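Local coordinates for protein Lysine/ornithine decarboxylase (Selenomonas ruminantium, PDB 5GJO) that decarboxylates L-lysine and L-ornithine to cadaverine and putrescine with similar efficiency, as a homodimer that uses pyridoxal 5'-phosphate as cofactor, at residues Thr270-Thr275 / Tyr284-Gly289; Ser317-Pro322 / Phe334-Leu339; Tyr304-Phe309 / Asp343-Thr348. The protein carries 2 engineered substitutions. All blocks are in the same frame, centred on the assembly; numbering follows the deposited sequence.

Interaction 1: Thr270-Thr275 / Tyr284-Gly289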
loop_
_atom_site.group_PDB
_atom_site.type_symbol
_atom_site.label_atom_id
_atom_site.label_comp_id
_atom_site.label_asym_id
_atom_site.label_seq_id
_atom_site.Cartn_x
_atom_site.Cartn_y
_atom_site.Cartn_z
ATOM N N THR A 270 13.398 -5.748 12.403
ATOM C CA THR A 270 12.724 -4.539 12.868
ATOM C C THR A 270 12.992 -4.327 14.335
ATOM O O THR A 270 13.075 -5.309 15.108
ATOM C CB THR A 270 11.258 -4.527 12.432
ATOM O OG1 THR A 270 10.606 -3.368 12.952
ATOM C CG2 THR A 270 10.517 -5.720 12.949
ATOM N N SER A 271 13.100 -3.074 14.754
ATOM C CA SER A 271 13.340 -2.754 16.181
ATOM C C SER A 271 12.058 -2.358 16.902
ATOM O O SER A 271 11.170 -1.691 16.318
ATOM C CB SER A 271 14.314 -1.589 16.335
ATOM O OG SER A 271 15.573 -1.945 15.824
ATOM N N VAL A 272 12.046 -2.692 18.184
ATOM C CA VAL A 272 11.095 -2.116 19.161
ATOM C C VAL A 272 11.509 -0.653 19.422
ATOM O O VAL A 272 12.609 -0.352 19.891
ATOM C CB VAL A 272 11.051 -2.917 20.506
ATOM C CG1 VAL A 272 10.061 -2.268 21.529
ATOM C CG2 VAL A 272 10.701 -4.350 20.189
ATOM N N ILE A 273 10.637 0.246 19.038
ATOM C CA ILE A 273 10.857 1.679 19.239
ATOM C C ILE A 273 10.069 2.257 20.424
ATOM O O ILE A 273 10.356 3.373 20.880
ATOM C CB ILE A 273 10.700 2.546 17.952
ATOM C CG1 ILE A 273 9.320 2.428 17.345
ATOM C CG2 ILE A 273 11.722 2.200 16.888
ATOM C CD1 ILE A 273 9.092 3.453 16.271
ATOM N N GLY A 274 9.071 1.522 20.883
ATOM C CA GLY A 274 8.303 1.930 22.063
ATOM C C GLY A 274 7.642 0.745 22.725
ATOM O O GLY A 274 7.364 -0.287 22.082
ATOM N N THR A 275 7.427 0.870 24.037
ATOM C CA THR A 275 6.631 -0.064 24.787
ATOM C C THR A 275 5.444 0.656 25.433
ATOM O O THR A 275 5.441 1.904 25.599
ATOM C CB THR A 275 7.403 -0.718 25.909
ATOM O OG1 THR A 275 7.858 0.288 26.845
ATOM C CG2 THR A 275 8.657 -1.452 25.353
ATOM N N TYR A 284 4.090 -3.471 22.068
ATOM C CA TYR A 284 5.344 -3.091 21.513
ATOM C C TYR A 284 5.111 -2.442 20.156
ATOM O O TYR A 284 4.423 -3.021 19.306
ATOM C CB TYR A 284 6.187 -4.328 21.283
ATOM C CG TYR A 284 6.354 -5.076 22.578
ATOM C CD1 TYR A 284 7.104 -4.498 23.586
ATOM C CD2 TYR A 284 5.765 -6.303 22.796
ATOM C CE1 TYR A 284 7.240 -5.114 24.805
ATOM C CE2 TYR A 284 5.962 -6.998 24.014
ATOM C CZ TYR A 284 6.672 -6.354 25.009
ATOM O OH TYR A 284 6.951 -6.935 26.198
ATOM N N ILE A 285 5.752 -1.291 19.971
ATOM C CA ILE A 285 5.702 -0.556 18.719
ATOM C C ILE A 285 6.973 -0.818 17.949
ATOM O O ILE A 285 8.073 -0.624 18.464
ATOM C CB ILE A 285 5.533 0.967 18.950
ATOM C CG1 ILE A 285 4.233 1.200 19.704
ATOM C CG2 ILE A 285 5.456 1.684 17.608
ATOM C CD1 ILE A 285 3.026 0.575 19.108
ATOM N N LEU A 286 6.811 -1.335 16.717
ATOM C CA LEU A 286 7.953 -1.640 15.821
ATOM C C LEU A 286 8.206 -0.549 14.801
ATOM O O LEU A 286 7.328 0.219 14.583
ATOM C CB LEU A 286 7.701 -2.970 15.059
ATOM C CG LEU A 286 7.369 -4.158 15.999
ATOM C CD1 LEU A 286 7.111 -5.381 15.142
ATOM C CD2 LEU A 286 8.537 -4.384 16.928
ATOM N N ASP A 287 9.417 -0.497 14.216
ATOM C CA ASP A 287 9.728 0.435 13.199
ATOM C C ASP A 287 9.356 0.047 11.776
ATOM O O ASP A 287 9.616 0.844 10.856
ATOM C CB ASP A 287 11.117 1.055 13.330
ATOM C CG ASP A 287 12.271 0.042 13.220
ATOM O OD1 ASP A 287 12.086 -1.116 12.794
ATOM O OD2 ASP A 287 13.427 0.456 13.549
ATOM N N GLU A 288 8.665 -1.047 11.622
ATOM C CA GLU A 288 8.035 -1.463 10.398
ATOM C C GLU A 288 6.603 -1.854 10.681
ATOM O O GLU A 288 6.322 -2.486 11.697
ATOM C CB GLU A 288 8.795 -2.587 9.694
ATOM C CG GLU A 288 8.303 -2.932 8.279
ATOM C CD GLU A 288 8.698 -1.959 7.171
ATOM O OE1 GLU A 288 8.416 -2.296 6.005
ATOM O OE2 GLU A 288 9.340 -0.887 7.461
ATOM N N GLY A 289 5.693 -1.570 9.775
ATOM C CA GLY A 289 4.249 -1.875 10.050
ATOM C C GLY A 289 3.431 -2.162 8.779
ATOM O O GLY A 289 3.956 -2.512 7.677
#

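Interaction 2: Ser317-Pro322 / Phe334-Leu339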
loop_
_atom_site.group_PDB
_atom_site.type_symbol
_atom_site.label_atom_id
_atom_site.label_comp_id
_atom_site.label_asym_id
_atom_site.label_seq_id
_atom_site.Cartn_x
_atom_site.Cartn_y
_atom_site.Cartn_z
ATOM N N SER A 317 0.777 -10.472 24.126
ATOM C CA SER A 317 1.245 -9.114 23.795
ATOM C C SER A 317 0.720 -8.642 22.447
ATOM O O SER A 317 0.442 -9.438 21.572
ATOM C CB SER A 317 2.747 -9.051 23.826
ATOM O OG SER A 317 3.314 -9.612 25.045
ATOM N N THR A 318 0.610 -7.310 22.290
ATOM C CA THR A 318 0.234 -6.715 21.043
ATOM C C THR A 318 1.434 -6.010 20.385
ATOM O O THR A 318 2.214 -5.395 21.101
ATOM C CB THR A 318 -0.923 -5.779 21.279
ATOM O OG1 THR A 318 -2.114 -6.535 21.621
ATOM C CG2 THR A 318 -1.282 -4.927 20.054
ATOM N N PHE A 319 1.533 -6.087 19.050
ATOM C CA PHE A 319 2.593 -5.435 18.294
ATOM C C PHE A 319 1.918 -4.518 17.329
ATOM O O PHE A 319 1.001 -4.968 16.594
ATOM C CB PHE A 319 3.429 -6.480 17.530
ATOM C CG PHE A 319 4.320 -7.296 18.424
ATOM C CD1 PHE A 319 3.821 -8.370 19.114
ATOM C CD2 PHE A 319 5.647 -6.958 18.587
ATOM C CE1 PHE A 319 4.668 -9.107 19.914
ATOM C CE2 PHE A 319 6.497 -7.709 19.378
ATOM C CZ PHE A 319 5.950 -8.752 20.105
ATOM N N GLY A 320 2.395 -3.277 17.261
ATOM C CA GLY A 320 1.860 -2.303 16.288
ATOM C C GLY A 320 3.034 -1.739 15.523
ATOM O O GLY A 320 4.193 -1.842 15.946
ATOM N N GLY A 321 2.679 -1.131 14.401
ATOM C CA GLY A 321 3.650 -0.462 13.567
ATOM C C GLY A 321 3.837 0.991 13.972
ATOM O O GLY A 321 3.254 1.475 14.925
ATOM N N PRO A 322 4.672 1.715 13.215
ATOM C CA PRO A 322 5.127 3.035 13.621
ATOM C C PRO A 322 4.259 4.197 13.148
ATOM O O PRO A 322 4.569 5.351 13.456
ATOM C CB PRO A 322 6.503 3.138 12.931
ATOM C CG PRO A 322 6.307 2.344 11.651
ATOM C CD PRO A 322 5.478 1.141 12.125
ATOM N N PHE A 334 -0.242 -12.211 21.312
ATOM C CA PHE A 334 0.909 -12.959 20.807
ATOM C C PHE A 334 1.807 -13.254 21.988
ATOM O O PHE A 334 2.195 -12.347 22.704
ATOM C CB PHE A 334 1.654 -12.098 19.730
ATOM C CG PHE A 334 2.844 -12.792 19.122
ATOM C CD1 PHE A 334 4.056 -12.846 19.807
ATOM C CD2 PHE A 334 2.673 -13.521 17.946
ATOM C CE1 PHE A 334 5.152 -13.536 19.271
ATOM C CE2 PHE A 334 3.781 -14.199 17.374
ATOM C CZ PHE A 334 4.983 -14.201 18.053
ATOM N N MET A 335 2.130 -14.528 22.246
ATOM C CA MET A 335 2.975 -14.859 23.393
ATOM C C MET A 335 4.437 -14.405 23.168
ATOM O O MET A 335 5.108 -14.924 22.262
ATOM C CB MET A 335 2.969 -16.373 23.699
ATOM C CG MET A 335 1.673 -16.859 24.234
ATOM S SD MET A 335 1.437 -16.237 25.941
ATOM C CE MET A 335 2.692 -17.072 26.800
ATOM N N ALA A 336 4.864 -13.439 23.954
ATOM C CA ALA A 336 6.112 -12.788 23.812
ATOM C C ALA A 336 6.789 -12.584 25.154
ATOM O O ALA A 336 6.108 -12.317 26.192
ATOM C CB ALA A 336 5.961 -11.452 23.070
ATOM N N PRO A 337 8.150 -12.674 25.147
ATOM C CA PRO A 337 8.869 -12.270 26.321
ATOM C C PRO A 337 8.814 -10.810 26.563
ATOM O O PRO A 337 8.230 -10.056 25.728
ATOM C CB PRO A 337 10.272 -12.772 26.059
ATOM C CG PRO A 337 10.403 -12.622 24.599
ATOM C CD PRO A 337 9.075 -12.966 24.038
ATOM N N GLU A 338 9.346 -10.388 27.708
ATOM C CA GLU A 338 9.376 -8.990 28.021
ATOM C C GLU A 338 10.419 -8.331 27.137
ATOM O O GLU A 338 11.592 -8.713 27.165
ATOM C CB GLU A 338 9.757 -8.738 29.497
ATOM C CG GLU A 338 9.993 -7.260 29.781
ATOM C CD GLU A 338 10.278 -6.891 31.252
ATOM O OE1 GLU A 338 10.016 -5.746 31.634
ATOM O OE2 GLU A 338 10.758 -7.734 32.011
ATOM N N LEU A 339 9.999 -7.464 26.228
ATOM C CA LEU A 339 10.905 -6.735 25.349
ATOM C C LEU A 339 11.126 -5.265 25.792
ATOM O O LEU A 339 10.279 -4.695 26.497
ATOM C CB LEU A 339 10.343 -6.758 23.885
ATOM C CG LEU A 339 10.057 -8.122 23.292
ATOM C CD1 LEU A 339 9.439 -7.984 21.899
ATOM C CD2 LEU A 339 11.313 -8.957 23.237
HETATM O O HOH W 1 5.521 -9.317 26.587
#

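Interaction 3: Tyr304-Phe309 / Asp343-Thr348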
loop_
_atom_site.group_PDB
_atom_site.type_symbol
_atom_site.label_atom_id
_atom_site.label_comp_id
_atom_site.label_asym_id
_atom_site.label_seq_id
_atom_site.Cartn_x
_atom_site.Cartn_y
_atom_site.Cartn_z
ATOM N N TYR A 304 2.414 -13.402 9.139
ATOM C CA TYR A 304 3.826 -13.705 9.019
ATOM C C TYR A 304 4.383 -14.286 10.318
ATOM O O TYR A 304 3.951 -13.889 11.392
ATOM C CB TYR A 304 4.662 -12.436 8.659
ATOM C CG TYR A 304 4.214 -11.903 7.327
ATOM C CD1 TYR A 304 4.766 -12.374 6.145
ATOM C CD2 TYR A 304 3.242 -10.945 7.266
ATOM C CE1 TYR A 304 4.282 -11.896 4.890
ATOM C CE2 TYR A 304 2.764 -10.469 6.034
ATOM C CZ TYR A 304 3.239 -10.982 4.876
ATOM O OH TYR A 304 2.718 -10.507 3.666
ATOM N N PRO A 305 5.361 -15.193 10.258
ATOM C CA PRO A 305 5.950 -15.738 11.476
ATOM C C PRO A 305 6.873 -14.716 12.155
ATOM O O PRO A 305 7.928 -14.446 11.635
ATOM C CB PRO A 305 6.802 -16.935 10.999
ATOM C CG PRO A 305 6.511 -17.042 9.598
ATOM C CD PRO A 305 5.882 -15.861 9.050
ATOM N N LEU A 306 6.502 -14.294 13.349
ATOM C CA LEU A 306 7.256 -13.395 14.184
ATOM C C LEU A 306 8.072 -14.150 15.187
ATOM O O LEU A 306 7.538 -15.021 15.867
ATOM C CB LEU A 306 6.266 -12.400 14.858
ATOM C CG LEU A 306 6.897 -11.471 15.885
ATOM C CD1 LEU A 306 7.903 -10.483 15.252
ATOM C CD2 LEU A 306 5.789 -10.707 16.507
ATOM N N HIS A 307 9.342 -13.799 15.332
ATOM C CA HIS A 307 10.249 -14.385 16.302
ATOM C C HIS A 307 10.789 -13.323 17.225
ATOM O O HIS A 307 11.422 -12.373 16.771
ATOM C CB HIS A 307 11.416 -15.148 15.635
ATOM C CG HIS A 307 10.933 -16.138 14.616
ATOM N ND1 HIS A 307 10.789 -15.848 13.251
ATOM C CD2 HIS A 307 10.419 -17.371 14.776
ATOM C CE1 HIS A 307 10.265 -16.889 12.627
ATOM N NE2 HIS A 307 9.999 -17.811 13.525
ATOM N N CYS A 308 10.593 -13.516 18.517
ATOM C CA CYS A 308 11.127 -12.596 19.548
ATOM C C CYS A 308 12.267 -13.296 20.228
ATOM O O CYS A 308 12.268 -14.498 20.388
ATOM C CB CYS A 308 10.052 -12.239 20.575
ATOM S SG CYS A 308 8.613 -11.427 19.856
ATOM N N PHE A 309 13.227 -12.587 20.692
ATOM C CA PHE A 309 14.358 -13.267 21.364
ATOM C C PHE A 309 14.254 -12.982 22.919
ATOM O O PHE A 309 13.764 -11.924 23.351
ATOM C CB PHE A 309 15.671 -12.762 20.731
ATOM C CG PHE A 309 15.811 -13.033 19.254
ATOM C CD1 PHE A 309 16.081 -14.298 18.770
ATOM C CD2 PHE A 309 15.627 -12.020 18.318
ATOM C CE1 PHE A 309 16.213 -14.577 17.447
ATOM C CE2 PHE A 309 15.743 -12.306 16.968
ATOM C CZ PHE A 309 16.000 -13.570 16.521
ATOM N N ASP A 343 15.374 -3.585 21.346
ATOM C CA ASP A 343 15.387 -5.019 21.012
ATOM C C ASP A 343 14.980 -5.162 19.535
ATOM O O ASP A 343 14.161 -4.357 19.018
ATOM C CB ASP A 343 14.447 -5.871 21.883
ATOM C CG ASP A 343 14.918 -6.006 23.370
ATOM O OD1 ASP A 343 16.058 -5.648 23.673
ATOM O OD2 ASP A 343 14.100 -6.525 24.159
ATOM N N LYS A 344 15.597 -6.112 18.850
ATOM C CA LYS A 344 15.222 -6.421 17.488
ATOM C C LYS A 344 14.380 -7.676 17.493
ATOM O O LYS A 344 14.636 -8.580 18.242
ATOM C CB LYS A 344 16.439 -6.615 16.585
ATOM C CG LYS A 344 17.169 -5.327 16.241
ATOM C CD LYS A 344 18.000 -4.881 17.418
ATOM C CE LYS A 344 18.708 -3.577 17.145
ATOM N NZ LYS A 344 17.864 -2.358 17.298
ATOM N N VAL A 345 13.361 -7.683 16.660
ATOM C CA VAL A 345 12.608 -8.874 16.367
ATOM C C VAL A 345 12.822 -9.266 14.921
ATOM O O VAL A 345 13.261 -8.431 14.060
ATOM C CB VAL A 345 11.081 -8.745 16.677
ATOM C CG1 VAL A 345 10.897 -8.490 18.167
ATOM C CG2 VAL A 345 10.376 -7.727 15.813
ATOM N N LEU A 346 12.498 -10.528 14.670
ATOM C CA LEU A 346 12.733 -11.120 13.344
ATOM C C LEU A 346 11.491 -11.691 12.736
ATOM O O LEU A 346 10.796 -12.457 13.387
ATOM C CB LEU A 346 13.824 -12.192 13.442
ATOM C CG LEU A 346 14.201 -12.982 12.174
ATOM C CD1 LEU A 346 15.018 -12.136 11.221
ATOM C CD2 LEU A 346 14.952 -14.325 12.485
ATOM N N VAL A 347 11.210 -11.354 11.463
ATOM C CA VAL A 347 10.101 -11.942 10.780
ATOM C C VAL A 347 10.621 -12.755 9.581
ATOM O O VAL A 347 11.385 -12.221 8.715
ATOM C CB VAL A 347 9.069 -10.907 10.279
ATOM C CG1 VAL A 347 7.829 -11.590 9.719
ATOM C CG2 VAL A 347 8.662 -10.024 11.423
ATOM N N THR A 348 10.246 -14.025 9.530
ATOM C CA THR A 348 10.787 -14.993 8.519
ATOM C C THR A 348 9.781 -15.137 7.372
ATOM O O THR A 348 8.644 -14.664 7.520
ATOM C CB THR A 348 11.229 -16.352 9.093
ATOM O OG1 THR A 348 10.136 -16.983 9.844
ATOM C CG2 THR A 348 12.414 -16.132 9.947
HETATM O O HOH W 2 13.294 -9.915 20.416
#

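Interaction 1: Thr270-Thr275 / Tyr284-Gly289
Tyr284 turns the edge of its ring to Thr275, whose methyl CG2 lies in the ring plane 3.8 Å from CD1; Val272 CG1 comes up obliquely, 4.2 Å from the same CD1. The Tyr284 ring also meets that of Phe319, and its OH is hydrogen-bonded to Leu339 N. The second flat group is the carboxylate of Asp287, whose OD1 is gripped by two donors arriving from the same face of its plane. Thr270 OG1 donates to Asp287 OD1 at 2.7 Å, on the anti side and 24° out of the plane. Ser271 N reaches Asp287 OD1 at 3.0 Å from higher above that plane. With CG of Asp287 lodged between its backbone N and carbonyl carbon (chi1 63°), this carboxylate carbon is set close to Ser271 N; Ser271 O in turn accepts from Asp287 N. The other oxygen, OD2, is hydrogen-bonded to Thr21. The two strands form an antiparallel hairpin in the beta-rich domain that accompanies the cofactor-binding barrel in this decarboxylase family. The register slips by one in a classic bulge, Ile273 and Gly274 sharing Ile285 as their partner: Ile285 O takes a 2.8 Å bond from Ile273 N and a weak one, 3.4 Å, from Gly274 N. Ile285 N answers with a nearly straight bond to Gly274 O. On the face carrying Tyr284 and Thr275, Val272 CG2 touches Leu286 CD2 at 3.9 Å. Ile273 and Ile285 pass at a slant, CG1 of Ile273 3.9 Å from CG2 of Ile285, and both pack on Val97 of the second subunit.

Interaction 2: Ser317-Pro322 / Phe334-Leu339
Ser317 and Phe334 make an antiparallel hydrogen-bonded pair. Ser317 N donates to Phe334 O at 2.7 Å from above the carbonyl plane, while Phe334 N returns a bond of 2.9 Å to Ser317 O, in plane and on a lone pair. Ser317 OG is hydrogen-bonded to Lys315 O and accepts from a water at 2.7 Å; the same water donates to Pro337 O at 2.9 Å, linking the two segments where they diverge, the strand axes being 100° apart. Two residues on, Phe319 carries the apolar contact with three atoms of its rim. CE1 leads toward the face of Phe334 in an offset edge-to-face pair, centroids 5.7 Å apart and planes at 88°. With CG of Phe334 anti to its backbone N (chi1 -179°), that atom comes 4.2 Å from Phe319 CE1. CZ of Phe319 meets the methyl CB of Ala336 at 4.0 Å, and CE2 meets Leu339 CD1 at 3.9 Å, both partners lying at the ring edge. This is the open end of the beta hairpin of strands 315-320 and 329-336; past the far end of strand 315-320, Gly321 O and Pro322 O are hydrogen-bonded to Lys152 and Asn95 of the second subunit. Farther into the hairpin Phe319 is backbone-bonded to Leu330 and Tyr331. Between these two segments only one pair is bridged, and most of the remaining direct contact is apolar, made by the Phe319 rim, while a water joins the Ser317 hydroxyl to the Pro337 carbonyl.

Interaction 3: Tyr304-Phe309 / Asp343-Thr348
His307 and Leu346 exchange two backbone hydrogen bonds, from His307 N to Leu346 O at 2.8 Å and from Leu346 N to His307 O at 3.0 Å. A third runs from Thr348 N to Pro305 O at 3.2 Å, flanking the non-hydrogen-bonded pair Leu306 and Val347. Strand 306-307 thus adds a short antiparallel partner to strand 344-347 in the mixed sheet of the beta-rich domain. A side-chain bond supplements the main-chain bond to the same oxygen: His307 ND1 donates weakly to Leu346 O at 3.4 Å, chi1 of -52° setting CG beside the backbone N that already bonds this oxygen. An alanine in place of His307 would probably leave Leu346 O with the main-chain donor as its remaining partner from this strand. Further along, a water accepts from Phe309 N at 2.7 Å and donates to Lys344 O at 2.9 Å. Apolar contacts line both faces. Leu306 CD1 touches Val345 CG2 at 3.7 Å and also reaches Val347 CG2; Leu306 packs further on Tyr331 and Phe334. On the His307 face, Phe309 brings CZ to Leu346 CB at 4.0 Å, its ring edge turned to Lys344 O in plane, and helix 9-18 touches both Phe309 and Leu346. Leu346 O draws on one strong and one weak donor of a single residue, whereas Lys344 O, where direct pairing has ceased, is reached through a water.

From the N-terminal side, strand 266-276 turns back through a short connection into strand 283-286, and interaction 1 closes this first loop before the others open. The chain then passes 304-309, the first half of interaction 3, whose partner comes only at 343-348. Within that long loop lies interaction 2, which closes the hairpin of 315-320 and 329-336. No two of the loops cross, yet all three belong to one mixed sheet: strand 283-286 runs parallel beside 315-320, linking interactions 1 and 2, and strand 266-276 pairs with 344-347, linking 1 and 3. Phe334 and Phe319 pack on Leu306 and Cys308, joining interactions 2 and 3.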